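Local coordinates for beta-N-acetylhexosaminidase (Streptomyces plicatus, PDB 1JAK), which hydrolyses terminal beta-linked N-acetylhexosamine residues as a family 20 glycoside hydrolase, probably by substrate-assisted catalysis, and is held here with a GalNAc-isofagomine inhibitor, at residues A[62-65]-A[66-70]; A[334-337]-A[338-341]; A[461-464]-A[465-468]; A[102-106]-A[107-111]. One frame throughout, in Å; residues are numbered along the deposited sequence.

Contact 1: A[62-65]-A[66-70]; sequences DYLA and DLLRP
The methyl CB of A65 lies over the centre of one face of the R69 guanidinium, 3.3 Å above its plane, and L67 CG stands over one face of the Y63 ring, 4.1 Å above it and offset toward the rim. The closest approach is by the L67 branch CD1, 3.4 Å from Y63 CE2. Y63 leans forward to this leucine, its CG anti to the backbone N (chi1 172°). Its hydroxyl is bonded to Q124. R69, extended from CG to NE, lies back along the helix toward its N-terminal end: NH1 forms a long salt bridge of 3.5 Å with D66 OD1, while NH2 donates to a water that donates to D62 OD1. NE and NH2 also donate to the carbonyls of R75 and L76, so the plane of the group is fixed from several directions. On the buried side, L64 CD1 meets L68 CD1 at 3.7 Å. Beneath the side chains run ordinary i to i+4 bonds, R69 N to A65 O being 2.8 Å long. Exposed D62 and D66 and buried L64 and L68 make 55-72 an amphipathic helix, the crossover of a beta-alpha-beta unit between strands 49-50 and 78-79.

Contact 2: A[334-337]-A[338-341]; sequences KRVQ and PIVA
The P338 ring overlaps the carbonyl of K334 one turn earlier, its CD 3.2 Å from K334 O and CG 3.5 Å from the same oxygen. CD thus stands where an amide hydrogen would point, since the proline nitrogen has no hydrogen to give. The next residue also misses its bond to the preceding turn: I339 N donates instead to V336 O, three residues back, at 2.9 Å. V340 N does likewise with Q337 O at 3.1 Å. Both donors stand well above the carbonyl planes, 54° and 51° out of them, as expected of such tight i to i+3 turns. Q337 O has a second partner in a water, which donates to it at 2.7 Å and weakly accepts from A341 N, bridging the opened backbone. Among the side chains, I339 lays CG1 back over V336 O, with CG1 anti to its own carbonyl carbon (chi1 -61°), and its CD1 only grazes V336 CG1 at 4.4 Å. Beyond CB, Q337 runs extended, and its amide is held by the backbone of V359 and E357. The result is a proline kink in helix 326-342, between strands 313-315 and 346-350 of the catalytic alpha/beta barrel. V336 and I339 pack against helix 292-307, with V298 touching both, and V340 reaches I316 and K345 in the loops that lead out of and into those two strands. On another side of the helix K334 forms a salt bridge with E357.

Contact 3: A[461-464]-A[465-468]; sequences MAFP and RLPG
M461 and R465 lie side by side and point the same way, with the methyl CE of M461 3.8 Å from R465 NH2. A bend at chi3 (-63°) swings the guanidinium back over the preceding turn, where NH2 donates to M461 O at 3.1 Å. This bond is almost straight, 177° at the hydrogen; it meets the oxygen on a lone pair in the carbonyl plane, and the oxygen lies in the guanidinium plane. F463 and L466 are set at an angle on another side of the turn, L466 CD2 approaching F463 CZ to 3.8 Å, while W496 meets the phenylalanine ring edge-to-face. The chain leaves its helix at F463, passes a cis peptide into P464 and enters helix 465-474; L466 N still reaches A462 O at 2.8 Å across the break. A water among these buried residues fills in the polar side: it donates to M461 O at 2.7 Å and accepts from R465 N and NE. NH1 reaches M402 O, in the inhibitor pocket. NH2 and, through the water, NE thus hold the junction, and the partners identified, neutral carbonyls and a water, have dipoles that would probably stabilise the charge.

Contact 4: A[102-106]-A[107-111]; sequences LDSGP and AGVTI
L102 and I111 meet on one face of a two-stranded beta hairpin, strands 100-105 and 108-113, in the mixed sheet of the family 20 domain 2. From CB, the L102 side chain goes to CG, set anti to the backbone N (chi1 -175°), which lies 4.1 Å from I111 CG1. Of its two branches, CD1 stays beside that same I111 carbon, and CD2 turns along the strand to V109 CG1 at 4.3 Å. S104 continues this face, its OG against V109 CG2, though the hydroxyl bonds chiefly to A147 O on the adjoining strand, with V146 O also close. The opposite face carries D103 and T110, a hydrogen-bonded pair: D103 N donates to T110 O and T110 N to D103 O, each at 2.8 Å with the donor in the carbonyl plane. The D103 carboxylate bonds to T150 through OD1 and forms a salt bridge with R101 through OD2. The strands, 177° apart in direction, are closed by a type I turn from G105 to G108, with P106 and A107 at its corners. G108 has a positive phi of 125°, a backbone conformation suited to glycine. Backbone bonds from L102 to I151 and from V109 to R87 join the hairpin to the strands beside it. At the turn, G108 N donates to G105 O at 2.8 Å, from well above the carbonyl plane.

Contacts 1 and 4 belong to the family 20 domain 2 and lie on the same side of the chain's centre, their centres 18 Å apart and their nearest atoms about 6 Å apart without touching. Contacts 2 and 3 belong to the catalytic domain, with centres 35 Å apart. Contact 2 is on the opposite side of the chain's centre from contacts 1 and 4, 44 and 50 Å away between centres. Contact 3, nearest the middle, lies 24 Å from contact 1 between centres and approaches the inhibitor site, the M461 side chain being about 10 Å from the bound inhibitor.

Contact 1: A[62-65]-A[66-70]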
loop_
_atom_site.group_PDB
_atom_site.type_symbol
_atom_site.label_atom_id
_atom_site.label_comp_id
_atom_site.label_asym_id
_atom_site.label_seq_id
_atom_site.Cartn_x
_atom_site.Cartn_y
_atom_site.Cartn_z
ATOM N N ASP A 62 16.636 8.968 13.148
ATOM C CA ASP A 62 17.284 9.499 11.955
ATOM C C ASP A 62 16.246 9.766 10.871
ATOM O O ASP A 62 16.354 10.735 10.123
ATOM C CB ASP A 62 18.335 8.524 11.409
ATOM C CG ASP A 62 19.512 8.338 12.346
ATOM O OD1 ASP A 62 19.869 9.295 13.064
ATOM O OD2 ASP A 62 20.094 7.233 12.348
ATOM N N TYR A 63 15.245 8.894 10.784
ATOM C CA TYR A 63 14.184 9.050 9.795
ATOM C C TYR A 63 13.450 10.368 10.028
ATOM O O TYR A 63 13.178 11.124 9.091
ATOM C CB TYR A 63 13.193 7.889 9.903
ATOM C CG TYR A 63 11.953 8.065 9.059
ATOM C CD1 TYR A 63 11.975 7.815 7.686
ATOM C CD2 TYR A 63 10.755 8.494 9.632
ATOM C CE1 TYR A 63 10.830 7.988 6.907
ATOM C CE2 TYR A 63 9.613 8.674 8.864
ATOM C CZ TYR A 63 9.655 8.419 7.506
ATOM O OH TYR A 63 8.521 8.590 6.749
ATOM N N LEU A 64 13.129 10.635 11.288
ATOM C CA LEU A 64 12.431 11.859 11.654
ATOM C C LEU A 64 13.292 13.090 11.372
ATOM O O LEU A 64 12.818 14.068 10.791
ATOM C CB LEU A 64 12.050 11.825 13.137
ATOM C CG LEU A 64 11.474 13.130 13.704
ATOM C CD1 LEU A 64 10.206 13.509 12.948
ATOM C CD2 LEU A 64 11.183 12.960 15.186
ATOM N N ALA A 65 14.554 13.041 11.791
ATOM C CA ALA A 65 15.459 14.164 11.571
ATOM C C ALA A 65 15.533 14.494 10.084
ATOM O O ALA A 65 15.473 15.663 9.696
ATOM C CB ALA A 65 16.848 13.834 12.108
ATOM N N ASP A 66 15.663 13.461 9.254
ATOM C CA ASP A 66 15.733 13.658 7.808
ATOM C C ASP A 66 14.477 14.337 7.260
ATOM O O ASP A 66 14.553 15.129 6.321
ATOM C CB ASP A 66 15.948 12.323 7.083
ATOM C CG ASP A 66 17.362 11.788 7.244
ATOM O OD1 ASP A 66 18.256 12.561 7.649
ATOM O OD2 ASP A 66 17.584 10.592 6.952
ATOM N N LEU A 67 13.320 14.024 7.837
ATOM C CA LEU A 67 12.071 14.635 7.387
ATOM C C LEU A 67 11.978 16.105 7.771
ATOM O O LEU A 67 11.398 16.906 7.038
ATOM C CB LEU A 67 10.858 13.919 7.994
ATOM C CG LEU A 67 10.437 12.534 7.510
ATOM C CD1 LEU A 67 9.264 12.054 8.352
ATOM C CD2 LEU A 67 10.049 12.594 6.040
ATOM N N LEU A 68 12.552 16.460 8.915
ATOM C CA LEU A 68 12.464 17.829 9.414
ATOM C C LEU A 68 13.593 18.796 9.065
ATOM O O LEU A 68 13.365 20.003 8.963
ATOM C CB LEU A 68 12.309 17.805 10.938
ATOM C CG LEU A 68 11.137 17.008 11.518
ATOM C CD1 LEU A 68 11.137 17.134 13.037
ATOM C CD2 LEU A 68 9.833 17.522 10.940
ATOM N N ARG A 69 14.801 18.279 8.882
ATOM C CA ARG A 69 15.946 19.140 8.600
ATOM C C ARG A 69 15.834 20.131 7.438
ATOM O O ARG A 69 16.181 21.302 7.594
ATOM C CB ARG A 69 17.211 18.285 8.454
ATOM C CG ARG A 69 17.730 17.767 9.803
ATOM C CD ARG A 69 18.846 16.737 9.655
ATOM N NE ARG A 69 19.236 16.186 10.954
ATOM C CZ ARG A 69 19.855 15.021 11.119
ATOM N NH1 ARG A 69 20.156 14.277 10.064
ATOM N NH2 ARG A 69 20.173 14.597 12.340
ATOM N N PRO A 70 15.342 19.692 6.269
ATOM C CA PRO A 70 15.224 20.612 5.131
ATOM C C PRO A 70 14.373 21.862 5.373
ATOM O O PRO A 70 14.831 22.987 5.148
ATOM C CB PRO A 70 14.643 19.728 4.034
ATOM C CG PRO A 70 15.193 18.368 4.375
ATOM C CD PRO A 70 14.990 18.319 5.864
HETATM O O HOH W 1 20.821 11.523 12.166
#

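Contact 2: A[334-337]-A[338-341]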
loop_
_atom_site.group_PDB
_atom_site.type_symbol
_atom_site.label_atom_id
_atom_site.label_comp_id
_atom_site.label_asym_id
_atom_site.label_seq_id
_atom_site.Cartn_x
_atom_site.Cartn_y
_atom_site.Cartn_z
ATOM N N LYS A 334 -5.259 -26.138 -7.357
ATOM C CA LYS A 334 -5.086 -27.241 -6.417
ATOM C C LYS A 334 -3.620 -27.682 -6.439
ATOM O O LYS A 334 -3.037 -28.024 -5.407
ATOM C CB LYS A 334 -5.984 -28.418 -6.816
ATOM C CG LYS A 334 -5.832 -29.658 -5.939
ATOM C CD LYS A 334 -6.434 -29.451 -4.560
ATOM C CE LYS A 334 -6.356 -30.724 -3.726
ATOM N NZ LYS A 334 -7.094 -30.592 -2.437
ATOM N N ARG A 335 -3.030 -27.649 -7.629
ATOM C CA ARG A 335 -1.644 -28.056 -7.825
ATOM C C ARG A 335 -0.602 -27.018 -7.415
ATOM O O ARG A 335 0.448 -27.370 -6.873
ATOM C CB ARG A 335 -1.423 -28.423 -9.294
ATOM C CG ARG A 335 -2.280 -29.585 -9.777
ATOM C CD ARG A 335 -2.315 -29.659 -11.295
ATOM N NE ARG A 335 -3.143 -30.767 -11.762
ATOM C CZ ARG A 335 -3.551 -30.921 -13.017
ATOM N NH1 ARG A 335 -3.209 -30.033 -13.941
ATOM N NH2 ARG A 335 -4.301 -31.964 -13.351
ATOM N N VAL A 336 -0.885 -25.742 -7.659
ATOM C CA VAL A 336 0.087 -24.696 -7.347
ATOM C C VAL A 336 0.082 -24.099 -5.941
ATOM O O VAL A 336 1.133 -23.690 -5.448
ATOM C CB VAL A 336 -0.008 -23.534 -8.364
ATOM C CG1 VAL A 336 0.278 -24.049 -9.765
ATOM C CG2 VAL A 336 -1.381 -22.896 -8.298
ATOM N N GLN A 337 -1.072 -24.035 -5.284
ATOM C CA GLN A 337 -1.100 -23.455 -3.942
ATOM C C GLN A 337 -0.074 -24.088 -3.003
ATOM O O GLN A 337 0.624 -23.380 -2.276
ATOM C CB GLN A 337 -2.494 -23.561 -3.319
ATOM C CG GLN A 337 -3.540 -22.670 -3.967
ATOM C CD GLN A 337 -4.857 -22.693 -3.218
ATOM O OE1 GLN A 337 -5.016 -22.020 -2.198
ATOM N NE2 GLN A 337 -5.806 -23.482 -3.713
ATOM N N PRO A 338 0.037 -25.428 -3.008
ATOM C CA PRO A 338 1.003 -26.092 -2.125
ATOM C C PRO A 338 2.451 -25.655 -2.343
ATOM O O PRO A 338 3.275 -25.745 -1.432
ATOM C CB PRO A 338 0.799 -27.572 -2.445
ATOM C CG PRO A 338 -0.656 -27.635 -2.805
ATOM C CD PRO A 338 -0.811 -26.423 -3.693
ATOM N N ILE A 339 2.760 -25.187 -3.549
ATOM C CA ILE A 339 4.115 -24.749 -3.870
ATOM C C ILE A 339 4.534 -23.559 -3.008
ATOM O O ILE A 339 5.705 -23.424 -2.649
ATOM C CB ILE A 339 4.237 -24.371 -5.368
ATOM C CG1 ILE A 339 3.916 -25.595 -6.233
ATOM C CG2 ILE A 339 5.643 -23.865 -5.674
ATOM C CD1 ILE A 339 3.983 -25.338 -7.736
ATOM N N VAL A 340 3.576 -22.698 -2.676
ATOM C CA VAL A 340 3.858 -21.529 -1.850
ATOM C C VAL A 340 4.295 -21.977 -0.454
ATOM O O VAL A 340 5.288 -21.484 0.085
ATOM C CB VAL A 340 2.612 -20.619 -1.738
ATOM C CG1 VAL A 340 2.925 -19.392 -0.887
ATOM C CG2 VAL A 340 2.166 -20.191 -3.133
ATOM N N ALA A 341 3.553 -22.918 0.124
ATOM C CA ALA A 341 3.875 -23.438 1.451
ATOM C C ALA A 341 5.199 -24.199 1.405
ATOM O O ALA A 341 5.962 -24.204 2.374
ATOM C CB ALA A 341 2.759 -24.359 1.940
HETATM O O HOH W 2 0.335 -23.274 0.379
#

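Contact 3: A[461-464]-A[465-468]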
loop_
_atom_site.group_PDB
_atom_site.type_symbol
_atom_site.label_atom_id
_atom_site.label_comp_id
_atom_site.label_asym_id
_atom_site.label_seq_id
_atom_site.Cartn_x
_atom_site.Cartn_y
_atom_site.Cartn_z
ATOM N N MET A 461 -3.934 10.141 -9.441
ATOM C CA MET A 461 -4.951 9.106 -9.282
ATOM C C MET A 461 -4.958 8.528 -7.867
ATOM O O MET A 461 -5.991 8.071 -7.383
ATOM C CB MET A 461 -4.741 7.989 -10.311
ATOM C CG MET A 461 -4.959 8.433 -11.762
ATOM S SD MET A 461 -6.543 9.273 -12.037
ATOM C CE MET A 461 -7.706 7.901 -11.889
ATOM N N ALA A 462 -3.810 8.561 -7.196
ATOM C CA ALA A 462 -3.726 8.031 -5.837
ATOM C C ALA A 462 -4.307 9.013 -4.818
ATOM O O ALA A 462 -4.955 8.603 -3.857
ATOM C CB ALA A 462 -2.279 7.708 -5.488
ATOM N N PHE A 463 -4.069 10.305 -5.030
ATOM C CA PHE A 463 -4.573 11.337 -4.123
ATOM C C PHE A 463 -5.781 12.038 -4.735
ATOM O O PHE A 463 -5.773 12.373 -5.919
ATOM C CB PHE A 463 -3.476 12.362 -3.821
ATOM C CG PHE A 463 -2.327 11.806 -3.023
ATOM C CD1 PHE A 463 -1.305 11.092 -3.645
ATOM C CD2 PHE A 463 -2.273 11.987 -1.645
ATOM C CE1 PHE A 463 -0.245 10.569 -2.904
ATOM C CE2 PHE A 463 -1.218 11.468 -0.895
ATOM C CZ PHE A 463 -0.201 10.756 -1.527
ATOM N N PRO A 464 -6.780 12.391 -3.911
ATOM C CA PRO A 464 -6.912 12.230 -2.459
ATOM C C PRO A 464 -7.573 10.981 -1.865
ATOM O O PRO A 464 -7.903 10.982 -0.680
ATOM C CB PRO A 464 -7.685 13.479 -2.076
ATOM C CG PRO A 464 -8.713 13.520 -3.180
ATOM C CD PRO A 464 -7.903 13.190 -4.441
ATOM N N ARG A 465 -7.769 9.924 -2.645
ATOM C CA ARG A 465 -8.415 8.730 -2.104
ATOM C C ARG A 465 -7.516 7.826 -1.255
ATOM O O ARG A 465 -8.007 7.093 -0.391
ATOM C CB ARG A 465 -9.045 7.920 -3.244
ATOM C CG ARG A 465 -10.206 8.646 -3.927
ATOM C CD ARG A 465 -10.710 7.904 -5.166
ATOM N NE ARG A 465 -9.679 7.810 -6.198
ATOM C CZ ARG A 465 -9.899 7.409 -7.446
ATOM N NH1 ARG A 465 -11.119 7.061 -7.835
ATOM N NH2 ARG A 465 -8.893 7.354 -8.310
ATOM N N LEU A 466 -6.207 7.886 -1.486
ATOM C CA LEU A 466 -5.257 7.052 -0.748
ATOM C C LEU A 466 -5.359 7.160 0.781
ATOM O O LEU A 466 -5.371 6.144 1.478
ATOM C CB LEU A 466 -3.823 7.376 -1.193
ATOM C CG LEU A 466 -2.704 6.519 -0.596
ATOM C CD1 LEU A 466 -2.794 5.096 -1.130
ATOM C CD2 LEU A 466 -1.356 7.134 -0.955
ATOM N N PRO A 467 -5.426 8.387 1.326
ATOM C CA PRO A 467 -5.524 8.527 2.786
ATOM C C PRO A 467 -6.799 7.897 3.349
ATOM O O PRO A 467 -6.802 7.355 4.457
ATOM C CB PRO A 467 -5.505 10.044 2.999
ATOM C CG PRO A 467 -4.772 10.560 1.798
ATOM C CD PRO A 467 -5.312 9.705 0.679
ATOM N N GLY A 468 -7.878 7.977 2.577
ATOM C CA GLY A 468 -9.151 7.429 3.012
ATOM C C GLY A 468 -9.133 5.929 3.233
ATOM O O GLY A 468 -9.683 5.436 4.218
HETATM O O HOH W 3 -7.419 9.418 -5.559
#

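Contact 4: A[102-106]-A[107-111]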
loop_
_atom_site.group_PDB
_atom_site.type_symbol
_atom_site.label_atom_id
_atom_site.label_comp_id
_atom_site.label_asym_id
_atom_site.label_seq_id
_atom_site.Cartn_x
_atom_site.Cartn_y
_atom_site.Cartn_z
ATOM N N LEU A 102 1.287 9.724 21.917
ATOM C CA LEU A 102 2.016 10.942 21.592
ATOM C C LEU A 102 1.585 12.033 22.561
ATOM O O LEU A 102 0.414 12.421 22.598
ATOM C CB LEU A 102 1.739 11.380 20.146
ATOM C CG LEU A 102 2.528 12.592 19.623
ATOM C CD1 LEU A 102 2.536 12.577 18.097
ATOM C CD2 LEU A 102 1.920 13.891 20.143
ATOM N N ASP A 103 2.534 12.507 23.362
ATOM C CA ASP A 103 2.265 13.565 24.327
ATOM C C ASP A 103 2.946 14.836 23.834
ATOM O O ASP A 103 4.103 14.801 23.415
ATOM C CB ASP A 103 2.810 13.176 25.704
ATOM C CG ASP A 103 2.160 11.923 26.259
ATOM O OD1 ASP A 103 0.919 11.903 26.386
ATOM O OD2 ASP A 103 2.889 10.959 26.573
ATOM N N SER A 104 2.227 15.953 23.876
ATOM C CA SER A 104 2.769 17.226 23.414
ATOM C C SER A 104 2.490 18.376 24.371
ATOM O O SER A 104 1.377 18.529 24.870
ATOM C CB SER A 104 2.195 17.571 22.039
ATOM O OG SER A 104 2.634 18.850 21.613
ATOM N N GLY A 105 3.512 19.193 24.605
ATOM C CA GLY A 105 3.375 20.330 25.494
ATOM C C GLY A 105 4.668 21.121 25.537
ATOM O O GLY A 105 5.633 20.763 24.863
ATOM N N PRO A 106 4.723 22.207 26.321
ATOM C CA PRO A 106 5.936 23.024 26.419
ATOM C C PRO A 106 7.175 22.219 26.807
ATOM O O PRO A 106 8.295 22.582 26.447
ATOM C CB PRO A 106 5.568 24.055 27.482
ATOM C CG PRO A 106 4.092 24.230 27.275
ATOM C CD PRO A 106 3.627 22.800 27.109
ATOM N N ALA A 107 6.969 21.128 27.539
ATOM C CA ALA A 107 8.074 20.288 27.988
ATOM C C ALA A 107 8.634 19.414 26.870
ATOM O O ALA A 107 9.662 18.754 27.046
ATOM C CB ALA A 107 7.626 19.417 29.157
ATOM N N GLY A 108 7.955 19.413 25.727
ATOM C CA GLY A 108 8.412 18.625 24.596
ATOM C C GLY A 108 7.378 17.659 24.044
ATOM O O GLY A 108 6.240 17.597 24.517
ATOM N N VAL A 109 7.776 16.917 23.019
ATOM C CA VAL A 109 6.899 15.925 22.411
ATOM C C VAL A 109 7.509 14.561 22.677
ATOM O O VAL A 109 8.697 14.344 22.433
ATOM C CB VAL A 109 6.770 16.123 20.882
ATOM C CG1 VAL A 109 6.062 14.924 20.258
ATOM C CG2 VAL A 109 5.984 17.390 20.590
ATOM N N THR A 110 6.700 13.650 23.202
ATOM C CA THR A 110 7.171 12.307 23.485
ATOM C C THR A 110 6.289 11.283 22.794
ATOM O O THR A 110 5.068 11.296 22.949
ATOM C CB THR A 110 7.164 12.008 24.994
ATOM O OG1 THR A 110 8.037 12.923 25.667
ATOM C CG2 THR A 110 7.636 10.582 25.256
ATOM N N ILE A 111 6.921 10.412 22.016
ATOM C CA ILE A 111 6.208 9.348 21.324
ATOM C C ILE A 111 6.661 8.055 21.986
ATOM O O ILE A 111 7.847 7.729 21.985
ATOM C CB ILE A 111 6.557 9.312 19.824
ATOM C CG1 ILE A 111 6.060 10.595 19.151
ATOM C CG2 ILE A 111 5.921 8.085 19.166
ATOM C CD1 ILE A 111 6.450 10.719 17.689
HETATM O O HOH W 4 4.246 9.430 24.897
#